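Local coordinates for uncharacterized protein (Legionella longbeachae NSW150, PDB 4JZA) that probably acts as a phosphoinositide phosphatase, hydrolysing the 3-phosphate of phosphatidylinositol 3-phosphate, with a likely role in host lipid metabolism during Legionella infection, at residues A[711-714]-A[715-719]; A[729-732]-A[733-736]; A[765-768]-A[769-772]; A[802-805]-A[806-810]. One frame throughout, in Å; residues are numbered along the deposited sequence.

Interaction 1: residues A[711-714]-A[715-719]; sequences QEQS and SRWTS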
loop_
_atom_site.group_PDB
_atom_site.type_symbol
_atom_site.label_atom_id
_atom_site.label_comp_id
_atom_site.label_asym_id
_atom_site.label_seq_id
_atom_site.Cartn_x
_atom_site.Cartn_y
_atom_site.Cartn_z
ATOM N N GLN A 711 55.261 -17.347 7.643
ATOM C CA GLN A 711 56.358 -18.322 7.464
ATOM C C GLN A 711 56.320 -18.977 6.061
ATOM O O GLN A 711 55.287 -18.959 5.366
ATOM C CB GLN A 711 56.346 -19.387 8.551
ATOM C CG GLN A 711 56.254 -18.782 9.936
ATOM C CD GLN A 711 56.351 -19.832 11.019
ATOM O OE1 GLN A 711 55.452 -19.971 11.851
ATOM N NE2 GLN A 711 57.448 -20.584 11.019
ATOM N N GLU A 712 57.476 -19.500 5.638
ATOM C CA GLU A 712 57.636 -20.133 4.323
ATOM C C GLU A 712 57.271 -21.605 4.557
ATOM O O GLU A 712 57.971 -22.325 5.281
ATOM C CB GLU A 712 59.057 -19.841 3.764
ATOM C CG GLU A 712 59.713 -20.874 2.850
ATOM C CD GLU A 712 60.745 -21.750 3.553
ATOM O OE1 GLU A 712 60.961 -22.901 3.113
ATOM O OE2 GLU A 712 61.370 -21.289 4.526
ATOM N N GLN A 713 56.128 -22.014 4.003
ATOM C CA GLN A 713 55.414 -23.223 4.449
ATOM C C GLN A 713 55.550 -24.344 3.420
ATOM O O GLN A 713 54.535 -24.831 2.877
ATOM C CB GLN A 713 53.919 -22.937 4.636
ATOM C CG GLN A 713 53.558 -21.786 5.563
ATOM C CD GLN A 713 52.277 -21.044 5.131
ATOM O OE1 GLN A 713 52.360 -19.946 4.562
ATOM N NE2 GLN A 713 51.089 -21.647 5.402
ATOM N N SER A 714 56.799 -24.759 3.169
ATOM C CA SER A 714 57.130 -25.740 2.111
ATOM C C SER A 714 56.094 -26.872 1.869
ATOM O O SER A 714 55.702 -27.105 0.697
ATOM C CB SER A 714 58.529 -26.309 2.345
ATOM O OG SER A 714 59.468 -25.269 2.156
ATOM N N SER A 715 55.647 -27.525 2.959
ATOM C CA SER A 715 54.679 -28.663 2.906
ATOM C C SER A 715 53.316 -28.341 2.211
ATOM O O SER A 715 52.586 -29.259 1.763
ATOM C CB SER A 715 54.457 -29.294 4.306
ATOM O OG SER A 715 54.357 -28.329 5.336
ATOM N N ARG A 716 53.016 -27.049 2.075
ATOM C CA ARG A 716 51.770 -26.598 1.470
ATOM C C ARG A 716 51.859 -26.238 -0.018
ATOM O O ARG A 716 50.830 -26.183 -0.692
ATOM C CB ARG A 716 51.303 -25.366 2.250
ATOM C CG ARG A 716 49.853 -24.981 2.071
ATOM C CD ARG A 716 49.644 -23.583 2.567
ATOM N NE ARG A 716 48.279 -23.109 2.380
ATOM C CZ ARG A 716 47.878 -21.882 2.722
ATOM N NH1 ARG A 716 48.753 -21.056 3.264
ATOM N NH2 ARG A 716 46.611 -21.482 2.537
ATOM N N TRP A 717 53.070 -25.942 -0.503
ATOM C CA TRP A 717 53.302 -25.460 -1.858
ATOM C C TRP A 717 53.912 -26.566 -2.712
ATOM O O TRP A 717 54.800 -27.327 -2.269
ATOM C CB TRP A 717 54.252 -24.243 -1.859
ATOM C CG TRP A 717 53.895 -23.172 -0.856
ATOM C CD1 TRP A 717 54.686 -22.695 0.150
ATOM C CD2 TRP A 717 52.649 -22.467 -0.747
ATOM N NE1 TRP A 717 54.013 -21.737 0.881
ATOM C CE2 TRP A 717 52.761 -21.582 0.353
ATOM C CE3 TRP A 717 51.454 -22.499 -1.463
ATOM C CZ2 TRP A 717 51.719 -20.727 0.741
ATOM C CZ3 TRP A 717 50.412 -21.647 -1.064
ATOM C CH2 TRP A 717 50.559 -20.770 0.014
ATOM N N THR A 718 53.442 -26.646 -3.947
ATOM C CA THR A 718 54.019 -27.540 -4.918
ATOM C C THR A 718 54.655 -26.658 -6.007
ATOM O O THR A 718 55.817 -26.811 -6.304
ATOM C CB THR A 718 52.951 -28.499 -5.439
ATOM O OG1 THR A 718 51.685 -27.902 -5.179
ATOM C CG2 THR A 718 52.934 -29.810 -4.682
ATOM N N SER A 719 53.926 -25.710 -6.581
ATOM C CA SER A 719 54.543 -24.789 -7.524
ATOM C C SER A 719 55.100 -23.609 -6.775
ATOM O O SER A 719 54.390 -22.989 -5.995
ATOM C CB SER A 719 53.552 -24.295 -8.582
ATOM O OG SER A 719 54.159 -23.300 -9.395
#
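Gln713 and Arg716 are joined through the backbone, where Arg716 N donates to Gln713 O at 2.8 Å along a nearly straight bond (166° at the hydrogen). One residue further on, Trp717 N makes the same kind of link to Ser714 O at 3.1 Å, but it comes from above the carbonyl plane and well off a lone pair. Close packing gathers on the side where Gln713, Arg716 and Trp717 meet. The side chains of Gln713 and Arg716 run alongside each other in the same direction, their amide and guanidinium planes turned 49° apart. The indole presents its pyrrole end to Gln713: CD1 of Trp717 lies 3.5 Å from Gln713 O, and NE1 of Trp717 lies 3.9 Å from Gln713 CB. Arg716, its chain leaving on the far side from its own N (chi1 -162°) and extended beyond, carries its CD over the rim of one indole face, 3.9 Å above the Trp717 plane. A weak hydrogen bond from Trp717 NE1 to Ser724 OG ties this side to the later part of the loop. The other side is much looser. Ser714 and Ser715 are exposed, and the CA-CB bond of each points away from the other half of the contact; Ser714 takes part through its carbonyl, and the two side chains add little. Ser714 OG instead reaches back to Glu712 OE1 in a weak bond of 3.0 Å. Two successive bonds between residues three apart are the mark of a short 3-10 turn, here in a surface loop, with the Trp717 ring lying near the Gln713 carbonyl at its start.

Interaction 2: residues A[729-732]-A[733-736]; sequences TPDG and IKQI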
loop_
_atom_site.group_PDB
_atom_site.type_symbol
_atom_site.label_atom_id
_atom_site.label_comp_id
_atom_site.label_asym_id
_atom_site.label_seq_id
_atom_site.Cartn_x
_atom_site.Cartn_y
_atom_site.Cartn_z
ATOM N N THR A 729 53.414 -10.731 0.806
ATOM C CA THR A 729 52.408 -9.934 1.482
ATOM C C THR A 729 51.003 -10.383 1.082
ATOM O O THR A 729 50.717 -10.477 -0.079
ATOM C CB THR A 729 52.554 -8.446 1.128
ATOM O OG1 THR A 729 53.901 -7.999 1.336
ATOM C CG2 THR A 729 51.668 -7.613 2.001
ATOM N N PRO A 730 50.106 -10.630 2.037
ATOM C CA PRO A 730 48.712 -10.902 1.673
ATOM C C PRO A 730 48.061 -9.779 0.858
ATOM O O PRO A 730 48.313 -8.580 1.108
ATOM C CB PRO A 730 47.988 -11.030 3.024
ATOM C CG PRO A 730 49.018 -11.025 4.081
ATOM C CD PRO A 730 50.321 -10.547 3.491
ATOM N N ASP A 731 47.223 -10.150 -0.103
ATOM C CA ASP A 731 46.699 -9.200 -1.068
ATOM C C ASP A 731 45.884 -8.084 -0.424
ATOM O O ASP A 731 45.983 -6.913 -0.870
ATOM C CB ASP A 731 45.863 -9.913 -2.140
ATOM C CG ASP A 731 45.671 -9.060 -3.426
ATOM O OD1 ASP A 731 46.706 -8.819 -4.150
ATOM O OD2 ASP A 731 44.488 -8.669 -3.698
ATOM N N GLY A 732 45.105 -8.435 0.608
ATOM C CA GLY A 732 44.374 -7.444 1.395
ATOM C C GLY A 732 45.230 -6.323 1.955
ATOM O O GLY A 732 44.880 -5.141 1.874
ATOM N N ILE A 733 46.389 -6.692 2.461
ATOM C CA ILE A 733 47.317 -5.738 2.966
ATOM C C ILE A 733 47.925 -4.898 1.847
ATOM O O ILE A 733 48.086 -3.683 2.027
ATOM C CB ILE A 733 48.423 -6.438 3.740
ATOM C CG1 ILE A 733 47.871 -7.238 4.912
ATOM C CG2 ILE A 733 49.449 -5.428 4.237
ATOM C CD1 ILE A 733 47.193 -6.404 5.975
ATOM N N LYS A 734 48.243 -5.527 0.704
ATOM C CA LYS A 734 48.767 -4.793 -0.465
ATOM C C LYS A 734 47.764 -3.753 -0.900
ATOM O O LYS A 734 48.129 -2.612 -1.222
ATOM C CB LYS A 734 49.065 -5.705 -1.649
ATOM C CG LYS A 734 50.225 -6.677 -1.440
ATOM C CD LYS A 734 50.698 -7.359 -2.735
ATOM C CE LYS A 734 50.858 -6.352 -3.892
ATOM N NZ LYS A 734 51.833 -6.775 -4.947
ATOM N N GLN A 735 46.498 -4.141 -0.881
ATOM C CA GLN A 735 45.441 -3.239 -1.233
ATOM C C GLN A 735 45.254 -2.069 -0.302
ATOM O O GLN A 735 44.851 -0.986 -0.744
ATOM C CB GLN A 735 44.142 -3.988 -1.280
ATOM C CG GLN A 735 43.977 -4.688 -2.601
ATOM C CD GLN A 735 42.612 -5.255 -2.733
ATOM O OE1 GLN A 735 41.589 -4.512 -2.716
ATOM N NE2 GLN A 735 42.553 -6.569 -2.832
ATOM N N ILE A 736 45.504 -2.302 0.978
ATOM C CA ILE A 736 45.399 -1.267 1.971
ATOM C C ILE A 736 46.589 -0.338 1.867
ATOM O O ILE A 736 46.416 0.835 1.994
ATOM C CB ILE A 736 45.199 -1.853 3.376
ATOM C CG1 ILE A 736 43.802 -2.489 3.447
ATOM C CG2 ILE A 736 45.302 -0.765 4.413
ATOM C CD1 ILE A 736 43.604 -3.445 4.596
#
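Pro730 meets Lys734 and Ile733 through its carbonyl, with which the backbone bonding of this helix start begins. Lys734 N donates to Pro730 O at 3.1 Å and lies in the carbonyl plane, while Ile733 N makes a weak, strongly bent second bond to the same oxygen. Gln735 N to Asp731 O and Ile736 N to Gly732 O continue the pattern four residues apart, at 2.8 Å and 3.0 Å.

One polar pair of side chains runs beside these bonds. Asp731 has CG anti to its backbone N (chi1 -161°), which brings the carboxylate, standing out from the helix, back within range of Gln735, and its OD2 accepts from Gln735 NE2 at 3.0 Å. The amide comes from above the carboxylate plane, and the two flat groups are turned 64° apart. Lys734 remains separate from this pair, its NZ 5.6 Å from Asp731 OD1.

Apolar contacts occupy another side. Thr729 turns its methyl inward: CG2 lies 3.8 Å from Ile733 CG2, where the two side chains cross at about a right angle, and equally 3.8 Å from Lys734 CG. The proline ring lies alongside Ile733, with Pro730 CG 4.0 Å from Ile733 CG1. Phe708 and Tyr778 touch both Pro730 and Ile733, and Ile702 meets Ile733 and Ile736.

With proline at the N-cap, the first turn has no capping side chain from that residue; the carboxylate of Asp731 near the N-terminal end would probably interact favourably with the helix dipole, while its bond to Gln735 steadies the carboxylate.

Interaction 3: residues A[765-768]-A[769-772]; sequences EIDG and SRTE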
loop_
_atom_site.group_PDB
_atom_site.type_symbol
_atom_site.label_atom_id
_atom_site.label_comp_id
_atom_site.label_asym_id
_atom_site.label_seq_id
_atom_site.Cartn_x
_atom_site.Cartn_y
_atom_site.Cartn_z
ATOM N N GLU A 765 37.536 -15.338 7.148
ATOM C CA GLU A 765 37.376 -15.121 8.572
ATOM C C GLU A 765 38.551 -15.675 9.306
ATOM O O GLU A 765 39.155 -14.971 10.067
ATOM C CB GLU A 765 36.139 -15.837 9.081
ATOM C CG GLU A 765 35.587 -15.281 10.383
ATOM C CD GLU A 765 34.553 -14.211 10.109
ATOM O OE1 GLU A 765 33.344 -14.450 10.336
ATOM O OE2 GLU A 765 34.956 -13.138 9.619
ATOM N N ILE A 766 38.858 -16.939 9.029
ATOM C CA ILE A 766 39.946 -17.661 9.644
ATOM C C ILE A 766 40.983 -18.126 8.621
ATOM O O ILE A 766 40.629 -18.736 7.638
ATOM C CB ILE A 766 39.430 -18.933 10.331
ATOM C CG1 ILE A 766 38.459 -18.568 11.474
ATOM C CG2 ILE A 766 40.616 -19.733 10.879
ATOM C CD1 ILE A 766 37.375 -19.591 11.683
ATOM N N ASP A 767 42.262 -17.844 8.901
ATOM C CA ASP A 767 43.383 -18.289 8.094
ATOM C C ASP A 767 44.600 -18.433 9.021
ATOM O O ASP A 767 45.305 -17.433 9.370
ATOM C CB ASP A 767 43.663 -17.308 6.946
ATOM C CG ASP A 767 44.848 -17.714 6.100
ATOM O OD1 ASP A 767 45.619 -18.622 6.523
ATOM O OD2 ASP A 767 45.073 -17.118 5.017
ATOM N N GLY A 768 44.857 -19.691 9.398
ATOM C CA GLY A 768 45.899 -20.032 10.344
ATOM C C GLY A 768 47.319 -19.719 9.922
ATOM O O GLY A 768 48.239 -19.844 10.731
ATOM N N SER A 769 47.553 -19.285 8.692
ATOM C CA SER A 769 48.918 -18.938 8.311
ATOM C C SER A 769 49.264 -17.466 8.470
ATOM O O SER A 769 50.395 -17.080 8.257
ATOM C CB SER A 769 49.153 -19.346 6.885
ATOM O OG SER A 769 48.667 -18.345 6.028
ATOM N N ARG A 770 48.288 -16.642 8.801
ATOM C CA ARG A 770 48.524 -15.211 8.990
ATOM C C ARG A 770 49.310 -14.962 10.229
ATOM O O ARG A 770 49.111 -15.642 11.234
ATOM C CB ARG A 770 47.198 -14.438 9.162
ATOM C CG ARG A 770 46.300 -14.443 7.944
ATOM C CD ARG A 770 44.942 -13.903 8.289
ATOM N NE ARG A 770 44.065 -13.853 7.140
ATOM C CZ ARG A 770 42.744 -13.811 7.247
ATOM N NH1 ARG A 770 42.196 -13.825 8.431
ATOM N NH2 ARG A 770 41.949 -13.765 6.178
ATOM N N THR A 771 50.116 -13.903 10.160
ATOM C CA THR A 771 50.872 -13.381 11.300
ATOM C C THR A 771 49.984 -12.626 12.279
ATOM O O THR A 771 48.897 -12.213 11.941
ATOM C CB THR A 771 51.894 -12.336 10.834
ATOM O OG1 THR A 771 51.203 -11.211 10.277
ATOM C CG2 THR A 771 52.828 -12.869 9.812
ATOM N N GLU A 772 50.517 -12.373 13.472
ATOM C CA GLU A 772 49.879 -11.618 14.507
ATOM C C GLU A 772 49.335 -10.276 13.970
ATOM O O GLU A 772 48.179 -9.897 14.242
ATOM C CB GLU A 772 50.884 -11.374 15.612
ATOM C CG GLU A 772 50.289 -11.029 16.975
ATOM C CD GLU A 772 51.353 -10.580 17.999
ATOM O OE1 GLU A 772 50.994 -10.167 19.123
ATOM O OE2 GLU A 772 52.563 -10.606 17.672
#
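A type I beta turn, Asp767 to Arg770, reverses the chain just ahead of helix 772-782, closed by Arg770 N donating to Asp767 O at 3.1 Å. The donor stands above the carbonyl plane, although the bond is almost straight at its hydrogen (169°). The Asp767 side chain reinforces this closure. A chi1 of 178° sets the carboxylate opposite the backbone N and over the turn, and its OD1 accepts from Ser769 N at 3.0 Å and from Ser769 OG at 3.1 Å. The backbone N-H arrives on the anti side and the hydroxyl on the syn side, both from the same face of the carboxylate. The link to Ser769 N is an Asx turn, and together with the main-chain closure it makes an Asx motif. Gly768 occupies the second position of the bend.

Arg770 runs extended back across Asp767 at about a right angle. One guanidinium face is covered toward its rim by Asp767 CB, 3.5 Å from Arg770 NE. The acid's OD2 lies 4.0 Å from Arg770 NE but well out of the guanidinium plane, an attraction of charges rather than a salt bridge. At the guanidinium edge, near its plane, Glu765 O approaches Arg770 NH1 at 3.6 Å, while NH2 is hydrogen-bonded to Pro764 O. Past the turn, Thr771 OG1 N-caps helix 772-782 by bonding Thr774 N.

Interaction 4: residues A[802-805]-A[806-810]; sequences VEEW and TKLFE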
loop_
_atom_site.group_PDB
_atom_site.type_symbol
_atom_site.label_atom_id
_atom_site.label_comp_id
_atom_site.label_asym_id
_atom_site.label_seq_id
_atom_site.Cartn_x
_atom_site.Cartn_y
_atom_site.Cartn_z
ATOM N N VAL A 802 43.676 0.987 18.482
ATOM C CA VAL A 802 44.829 1.876 18.358
ATOM C C VAL A 802 45.919 1.400 19.315
ATOM O O VAL A 802 47.097 1.416 18.978
ATOM C CB VAL A 802 44.506 3.386 18.586
ATOM C CG1 VAL A 802 45.768 4.235 18.563
ATOM C CG2 VAL A 802 43.564 3.909 17.509
ATOM N N GLU A 803 45.546 0.958 20.494
ATOM C CA GLU A 803 46.561 0.530 21.444
ATOM C C GLU A 803 47.265 -0.676 20.921
ATOM O O GLU A 803 48.512 -0.746 20.939
ATOM C CB GLU A 803 46.003 0.285 22.851
ATOM C CG GLU A 803 46.475 1.347 23.843
ATOM C CD GLU A 803 45.585 1.467 25.091
ATOM O OE1 GLU A 803 44.614 0.675 25.237
ATOM O OE2 GLU A 803 45.878 2.348 25.950
ATOM N N GLU A 804 46.472 -1.619 20.417
ATOM C CA GLU A 804 47.023 -2.845 19.944
ATOM C C GLU A 804 47.907 -2.590 18.730
ATOM O O GLU A 804 49.032 -3.092 18.661
ATOM C CB GLU A 804 45.929 -3.812 19.628
ATOM C CG GLU A 804 46.389 -5.038 18.870
ATOM C CD GLU A 804 45.332 -6.112 18.908
ATOM O OE1 GLU A 804 44.720 -6.505 17.853
ATOM O OE2 GLU A 804 45.073 -6.541 20.053
ATOM N N TRP A 805 47.449 -1.777 17.787
ATOM C CA TRP A 805 48.287 -1.523 16.612
ATOM C C TRP A 805 49.510 -0.719 16.970
ATOM O O TRP A 805 50.565 -0.952 16.419
ATOM C CB TRP A 805 47.525 -0.809 15.500
ATOM C CG TRP A 805 46.423 -1.631 14.882
ATOM C CD1 TRP A 805 46.242 -2.967 14.973
ATOM C CD2 TRP A 805 45.366 -1.136 14.074
ATOM N NE1 TRP A 805 45.121 -3.342 14.283
ATOM C CE2 TRP A 805 44.568 -2.227 13.715
ATOM C CE3 TRP A 805 45.030 0.121 13.608
ATOM C CZ2 TRP A 805 43.451 -2.092 12.919
ATOM C CZ3 TRP A 805 43.931 0.239 12.809
ATOM C CH2 TRP A 805 43.153 -0.867 12.473
ATOM N N THR A 806 49.375 0.225 17.892
ATOM C CA THR A 806 50.513 1.036 18.261
ATOM C C THR A 806 51.597 0.155 18.877
ATOM O O THR A 806 52.751 0.324 18.572
ATOM C CB THR A 806 50.086 2.194 19.163
ATOM O OG1 THR A 806 49.235 3.088 18.416
ATOM C CG2 THR A 806 51.266 2.950 19.615
ATOM N N LYS A 807 51.216 -0.804 19.705
ATOM C CA LYS A 807 52.180 -1.722 20.293
ATOM C C LYS A 807 52.937 -2.562 19.252
ATOM O O LYS A 807 54.183 -2.605 19.232
ATOM C CB LYS A 807 51.479 -2.662 21.230
ATOM C CG LYS A 807 52.055 -2.629 22.621
ATOM C CD LYS A 807 50.973 -2.151 23.608
ATOM C CE LYS A 807 51.446 -2.166 25.062
ATOM N NZ LYS A 807 50.442 -2.830 25.947
ATOM N N LEU A 808 52.190 -3.221 18.374
ATOM C CA LEU A 808 52.792 -3.911 17.234
ATOM C C LEU A 808 53.757 -3.033 16.470
ATOM O O LEU A 808 54.806 -3.489 16.126
ATOM C CB LEU A 808 51.729 -4.442 16.290
ATOM C CG LEU A 808 50.894 -5.579 16.910
ATOM C CD1 LEU A 808 49.602 -5.826 16.123
ATOM C CD2 LEU A 808 51.703 -6.855 17.046
ATOM N N PHE A 809 53.416 -1.775 16.228
ATOM C CA PHE A 809 54.306 -0.819 15.528
ATOM C C PHE A 809 55.593 -0.534 16.306
ATOM O O PHE A 809 56.694 -0.660 15.769
ATOM C CB PHE A 809 53.559 0.493 15.209
ATOM C CG PHE A 809 54.452 1.592 14.705
ATOM C CD1 PHE A 809 55.111 1.484 13.466
ATOM C CD2 PHE A 809 54.652 2.733 15.463
ATOM C CE1 PHE A 809 55.963 2.493 13.006
ATOM C CE2 PHE A 809 55.501 3.724 15.015
ATOM C CZ PHE A 809 56.154 3.605 13.781
ATOM N N GLU A 810 55.463 -0.181 17.571
ATOM C CA GLU A 810 56.633 0.033 18.454
ATOM C C GLU A 810 57.536 -1.199 18.580
ATOM O O GLU A 810 58.746 -1.082 18.503
ATOM C CB GLU A 810 56.190 0.501 19.879
ATOM C CG GLU A 810 55.573 1.905 19.946
ATOM C CD GLU A 810 54.743 2.167 21.207
ATOM O OE1 GLU A 810 54.694 1.293 22.105
ATOM O OE2 GLU A 810 54.117 3.249 21.291
#
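Val802 O and Thr806 N, 2.8 Å apart, begin a run of regular alpha-helical bonds that continues from Glu803 to Lys807, Glu804 to Leu808 and Trp805 to Phe809. The Thr806 side chain adds a second donor to the first of these carbonyls. Its OG1 is anti to its own carbonyl carbon (chi1 -66°), which directs the hydroxyl back toward the preceding turn, 2.8 Å from Val802 O. The amide and hydroxyl reach that oxygen from opposite faces of the carbonyl plane. Val802 and Thr806 point the same way side by side, with Val802 CG1 3.7 Å from Thr806 OG1. Around the helix, Leu808 CD1 rests 4.3 Å from Glu804 CG. The carboxylate of Glu804 is held from outside, by a salt bridge to Arg780 and a hydrogen bond from Ser776 OG. Trp805 is buried against Leu698 and Leu701 of helix 676-702 and Leu781 of helix 772-782.

Chemically, then, the helix supplies the threonine hydroxyl with its own acceptor: one carbonyl oxygen takes two donors, and the hydroxyl's hydrogen is used within its own helix.

In the fold
All four contacts lie in the C-terminal phosphoinositide phosphatase region, about 48 to 60 Å from the centre of the chain, and follow one another in series. Interaction 1 sits in the loop between helices 676-702 and 731-740, interaction 2 opens helix 731-740, interaction 3 leads into helix 772-782, and interaction 4 lies on helix 794-817. Interactions 2 and 3 have centres 13 Å apart without touching, whereas interactions 1 and 4 are 30 Å apart. Interaction 3 bridges the ends of the series: its Ser769 packs against Gln713 and Arg716, and its Glu772 against Leu808. Loop turns and helices thus pack together in a helical lobe remote from the chain's centre.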